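Local atomic coordinates of type VI immunity protein Atu4351 (Agrobacterium fabrum, PDB entry 6ITW), a protein that probably protects its bacterium against the toxic effector of its own type VI secretion system, as the immunity partner of an effector-immunity pair. Residues Pro173-His176 with Pro177-Gly181; Asp42-His46 with Ala47-Ile51. One frame throughout, in Å; residues are numbered along the deposited sequence.

Interaction 1 of 2, residues Pro173-His176 with Pro177-Gly181; sequences PKLH and PSLGG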
loop_
_atom_site.group_PDB
_atom_site.type_symbol
_atom_site.label_atom_id
_atom_site.label_comp_id
_atom_site.label_asym_id
_atom_site.label_seq_id
_atom_site.Cartn_x
_atom_site.Cartn_y
_atom_site.Cartn_z
ATOM N N PRO A 173 10.827 1.935 -11.492
ATOM C CA PRO A 173 11.806 1.638 -12.541
ATOM C C PRO A 173 11.559 2.517 -13.758
ATOM O O PRO A 173 10.419 2.755 -14.163
ATOM C CB PRO A 173 11.584 0.147 -12.844
ATOM C CG PRO A 173 10.181 -0.136 -12.403
ATOM C CD PRO A 173 9.823 0.868 -11.328
ATOM N N LYS A 174 12.655 3.046 -14.300
ATOM C CA LYS A 174 12.583 3.840 -15.518
ATOM C C LYS A 174 12.104 2.983 -16.686
ATOM O O LYS A 174 11.126 3.319 -17.356
ATOM C CB LYS A 174 13.962 4.444 -15.814
ATOM C CG LYS A 174 14.026 5.258 -17.108
ATOM C CD LYS A 174 15.347 5.040 -17.853
ATOM C CE LYS A 174 15.963 6.345 -18.371
ATOM N NZ LYS A 174 14.985 7.183 -19.130
ATOM N N LEU A 175 12.795 1.870 -16.947
ATOM C CA LEU A 175 12.377 0.863 -17.917
ATOM C C LEU A 175 11.833 -0.345 -17.163
ATOM O O LEU A 175 12.583 -1.010 -16.445
ATOM C CB LEU A 175 13.549 0.444 -18.804
ATOM C CG LEU A 175 13.173 -0.664 -19.782
ATOM C CD1 LEU A 175 11.912 -0.257 -20.538
ATOM C CD2 LEU A 175 14.322 -0.970 -20.746
ATOM N N HIS A 176 10.552 -0.651 -17.346
ATOM C CA HIS A 176 9.950 -1.683 -16.512
ATOM C C HIS A 176 10.523 -3.066 -16.849
ATOM O O HIS A 176 10.742 -3.382 -18.025
ATOM C CB HIS A 176 8.419 -1.710 -16.644
ATOM C CG HIS A 176 7.758 -2.520 -15.565
ATOM N ND1 HIS A 176 7.625 -3.893 -15.636
ATOM C CD2 HIS A 176 7.261 -2.160 -14.355
ATOM C CE1 HIS A 176 7.051 -4.338 -14.532
ATOM N NE2 HIS A 176 6.817 -3.307 -13.739
ATOM N N PRO A 177 10.765 -3.911 -15.833
ATOM C CA PRO A 177 11.288 -5.269 -16.089
ATOM C C PRO A 177 10.547 -6.057 -17.161
ATOM O O PRO A 177 11.182 -6.785 -17.933
ATOM C CB PRO A 177 11.159 -5.936 -14.718
ATOM C CG PRO A 177 11.378 -4.795 -13.751
ATOM C CD PRO A 177 10.679 -3.617 -14.392
ATOM N N SER A 178 9.225 -5.920 -17.244
ATOM C CA SER A 178 8.465 -6.692 -18.212
ATOM C C SER A 178 8.739 -6.271 -19.650
ATOM O O SER A 178 8.247 -6.935 -20.570
ATOM C CB SER A 178 6.972 -6.583 -17.897
ATOM O OG SER A 178 6.570 -5.224 -17.891
ATOM N N LEU A 179 9.508 -5.199 -19.860
ATOM C CA LEU A 179 9.928 -4.748 -21.181
ATOM C C LEU A 179 11.407 -5.014 -21.418
ATOM O O LEU A 179 11.950 -4.622 -22.460
ATOM C CB LEU A 179 9.633 -3.249 -21.348
ATOM C CG LEU A 179 8.235 -2.817 -20.874
ATOM C CD1 LEU A 179 8.049 -1.292 -20.880
ATOM C CD2 LEU A 179 7.144 -3.484 -21.716
ATOM N N GLY A 180 12.076 -5.669 -20.483
ATOM C CA GLY A 180 13.507 -5.850 -20.556
ATOM C C GLY A 180 14.267 -5.030 -19.539
ATOM O O GLY A 180 15.488 -5.182 -19.441
ATOM N N GLY A 181 13.582 -4.188 -18.756
ATOM C CA GLY A 181 14.261 -3.372 -17.775
ATOM C C GLY A 181 14.818 -4.194 -16.635
ATOM O O GLY A 181 14.386 -5.312 -16.370
#
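His176 is gripped twice by the turn that follows it, once through its ring and once through its carbonyl. Ring atom ND1 accepts the backbone N-H of Ser178 in a nearly straight bond (ND1 to N 3.0 Å, 172° at the hydrogen), the donor tilted slightly from the ring plane. Ser178 OG comes to the same ND1 obliquely, in a hydrogen bond of 2.8 Å. With CG of His176 anti to the backbone N (chi1 -166°), the imidazole folds forward over the start of the 3-10 turn 177-179. The carbonyl oxygen of His176 takes two further amides, Leu179 N at 2.9 Å and Gly181 N at 3.0 Å, which approach from opposite faces of the carbonyl plane. Leu175 O adds a CA-H...O contact to Gly181 CA at 3.2 Å and is itself bonded by the side-chain amide of Asn187.

Apolar contacts flank these bonds. Pro177 CD lies over one face of the imidazole, 3.4 Å from its centroid, a CH-pi contact offset toward the ring's rim; Pro173 CG approaches the same CD carbon. On the exposed flank, Leu175 CD1 touches Leu179 CB at 3.8 Å. The turn lies in the loop between strands 169-173 and 188-192, which pair antiparallel. Because ND1 accepts a backbone N-H, the geometry is consistent with a neutral imidazole carrying its hydrogen on NE2.

Interaction 2 of 2, residues Asp42-His46 with Ala47-Ile51; sequences DFIRH and AGLGI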
loop_
_atom_site.group_PDB
_atom_site.type_symbol
_atom_site.label_atom_id
_atom_site.label_comp_id
_atom_site.label_asym_id
_atom_site.label_seq_id
_atom_site.Cartn_x
_atom_site.Cartn_y
_atom_site.Cartn_z
ATOM N N ASP A 42 -9.352 9.072 13.322
ATOM C CA ASP A 42 -8.998 10.073 14.316
ATOM C C ASP A 42 -7.485 10.266 14.399
ATOM O O ASP A 42 -7.005 11.400 14.522
ATOM C CB ASP A 42 -9.582 9.697 15.678
ATOM C CG ASP A 42 -9.576 10.880 16.644
ATOM O OD1 ASP A 42 -10.016 11.980 16.221
ATOM O OD2 ASP A 42 -9.118 10.722 17.803
ATOM N N PHE A 43 -6.718 9.178 14.318
ATOM C CA PHE A 43 -5.269 9.295 14.160
ATOM C C PHE A 43 -4.905 10.250 13.011
ATOM O O PHE A 43 -4.129 11.201 13.195
ATOM C CB PHE A 43 -4.670 7.903 13.946
ATOM C CG PHE A 43 -3.218 7.915 13.592
ATOM C CD1 PHE A 43 -2.264 8.314 14.524
ATOM C CD2 PHE A 43 -2.798 7.533 12.321
ATOM C CE1 PHE A 43 -0.906 8.324 14.196
ATOM C CE2 PHE A 43 -1.446 7.521 11.980
ATOM C CZ PHE A 43 -0.496 7.919 12.917
ATOM N N ILE A 44 -5.504 10.050 11.833
ATOM C CA ILE A 44 -5.206 10.915 10.690
ATOM C C ILE A 44 -5.673 12.348 10.942
ATOM O O ILE A 44 -5.005 13.320 10.544
ATOM C CB ILE A 44 -5.846 10.334 9.419
ATOM C CG1 ILE A 44 -5.212 8.987 9.108
ATOM C CG2 ILE A 44 -5.696 11.309 8.258
ATOM C CD1 ILE A 44 -3.716 9.025 9.056
ATOM N N ARG A 45 -6.837 12.504 11.576
ATOM C CA ARG A 45 -7.332 13.841 11.896
ATOM C C ARG A 45 -6.306 14.625 12.710
ATOM O O ARG A 45 -6.099 15.822 12.486
ATOM C CB ARG A 45 -8.658 13.737 12.659
ATOM C CG ARG A 45 -9.206 15.074 13.148
ATOM C CD ARG A 45 -10.458 14.896 14.043
ATOM N NE ARG A 45 -11.611 14.502 13.246
ATOM C CZ ARG A 45 -12.181 13.302 13.288
ATOM N NH1 ARG A 45 -11.718 12.363 14.105
ATOM N NH2 ARG A 45 -13.216 13.042 12.503
ATOM N N HIS A 46 -5.632 13.952 13.639
ATOM C CA HIS A 46 -4.625 14.596 14.466
ATOM C C HIS A 46 -3.286 14.723 13.749
ATOM O O HIS A 46 -2.710 15.818 13.674
ATOM C CB HIS A 46 -4.462 13.803 15.757
ATOM C CG HIS A 46 -5.455 14.176 16.807
ATOM N ND1 HIS A 46 -6.611 13.457 17.027
ATOM C CD2 HIS A 46 -5.476 15.205 17.688
ATOM C CE1 HIS A 46 -7.295 14.022 18.006
ATOM N NE2 HIS A 46 -6.627 15.080 18.425
ATOM N N ALA A 47 -2.761 13.615 13.230
ATOM C CA ALA A 47 -1.397 13.637 12.723
ATOM C C ALA A 47 -1.305 14.107 11.280
ATOM O O ALA A 47 -0.206 14.436 10.829
ATOM C CB ALA A 47 -0.752 12.252 12.863
ATOM N N GLY A 48 -2.422 14.173 10.554
ATOM C CA GLY A 48 -2.332 14.424 9.132
ATOM C C GLY A 48 -1.803 13.215 8.368
ATOM O O GLY A 48 -1.769 12.089 8.867
ATOM N N LEU A 49 -1.380 13.477 7.130
ATOM C CA LEU A 49 -0.944 12.461 6.166
ATOM C C LEU A 49 0.514 12.717 5.814
ATOM O O LEU A 49 0.795 13.488 4.896
ATOM C CB LEU A 49 -1.782 12.508 4.914
ATOM C CG LEU A 49 -3.267 12.207 4.992
ATOM C CD1 LEU A 49 -3.918 12.684 3.695
ATOM C CD2 LEU A 49 -3.466 10.711 5.230
ATOM N N GLY A 50 1.435 12.058 6.514
ATOM C CA GLY A 50 2.844 12.344 6.322
ATOM C C GLY A 50 3.745 11.147 6.089
ATOM O O GLY A 50 3.284 10.039 5.769
ATOM N N ILE A 51 5.051 11.377 6.253
ATOM C CA ILE A 51 6.100 10.430 5.884
ATOM C C ILE A 51 6.759 9.886 7.144
ATOM O O ILE A 51 6.943 10.619 8.124
ATOM C CB ILE A 51 7.140 11.102 4.970
ATOM C CG1 ILE A 51 6.517 11.454 3.625
ATOM C CG2 ILE A 51 8.331 10.177 4.753
ATOM C CD1 ILE A 51 7.462 12.188 2.665
#
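Ala47 N and Gly48 N close the last turn of helix 38-47 on the carbonyls of Phe43 and Ile44: the first bond, 2.8 Å from Ala47 N to Phe43 O, is almost straight, whereas the second, 2.7 Å from Gly48 N to Ile44 O, is bent to 138° as the chain turns away. CG of Phe43 stands anti to its backbone N (chi1 172°), which carries the ring alongside the helix to where the Ala47 methyl lies over one face, toward the rim at CE1, with CB 4.2 Å from CE1; that ring also stacks with Tyr8. Gly48, the first residue to leave helical angles, has a positive phi of 73°, so the helix ends in a glycine C' position and the chain turns into strand 49-52. Across the bend Ile44 CG2 meets Leu49 CD2 at 3.8 Å, while Ile44 CD1 rests against Gly48 O; Met24 touches both side chains, and Phe59 packs on Leu49 from the next strand. One turn back, Asp42 O receives His46 N and, from the opposite face of its carbonyl plane, His46 ND1 in a longer bond of 3.3 Å. Arg45 NH1 forms a salt bridge to Asp42 OD1 at 2.7 Å, using the anti side of the carboxylate, and Arg45 NE continues the charge pairing to Glu26.

Followed from the N terminus, the chain meets interaction 2 first, where helix 38-47 hands over to strand 49-52, the outermost strand at one end of the mixed sheet, in the GAD-like domain. Interaction 1 comes much later, in the loop between the paired strands 169-173 and 188-192 in the C-terminal Tdi1 region. Each closes only a short local turn, and the two follow in series with neither nesting nor crossing. Their centres stand 35 Å apart on opposite sides of the centre of the chain, and their nearest atoms remain about 18 Å apart. One thus joins a helix to the main sheet, the other folds a surface loop back on itself between two paired strands.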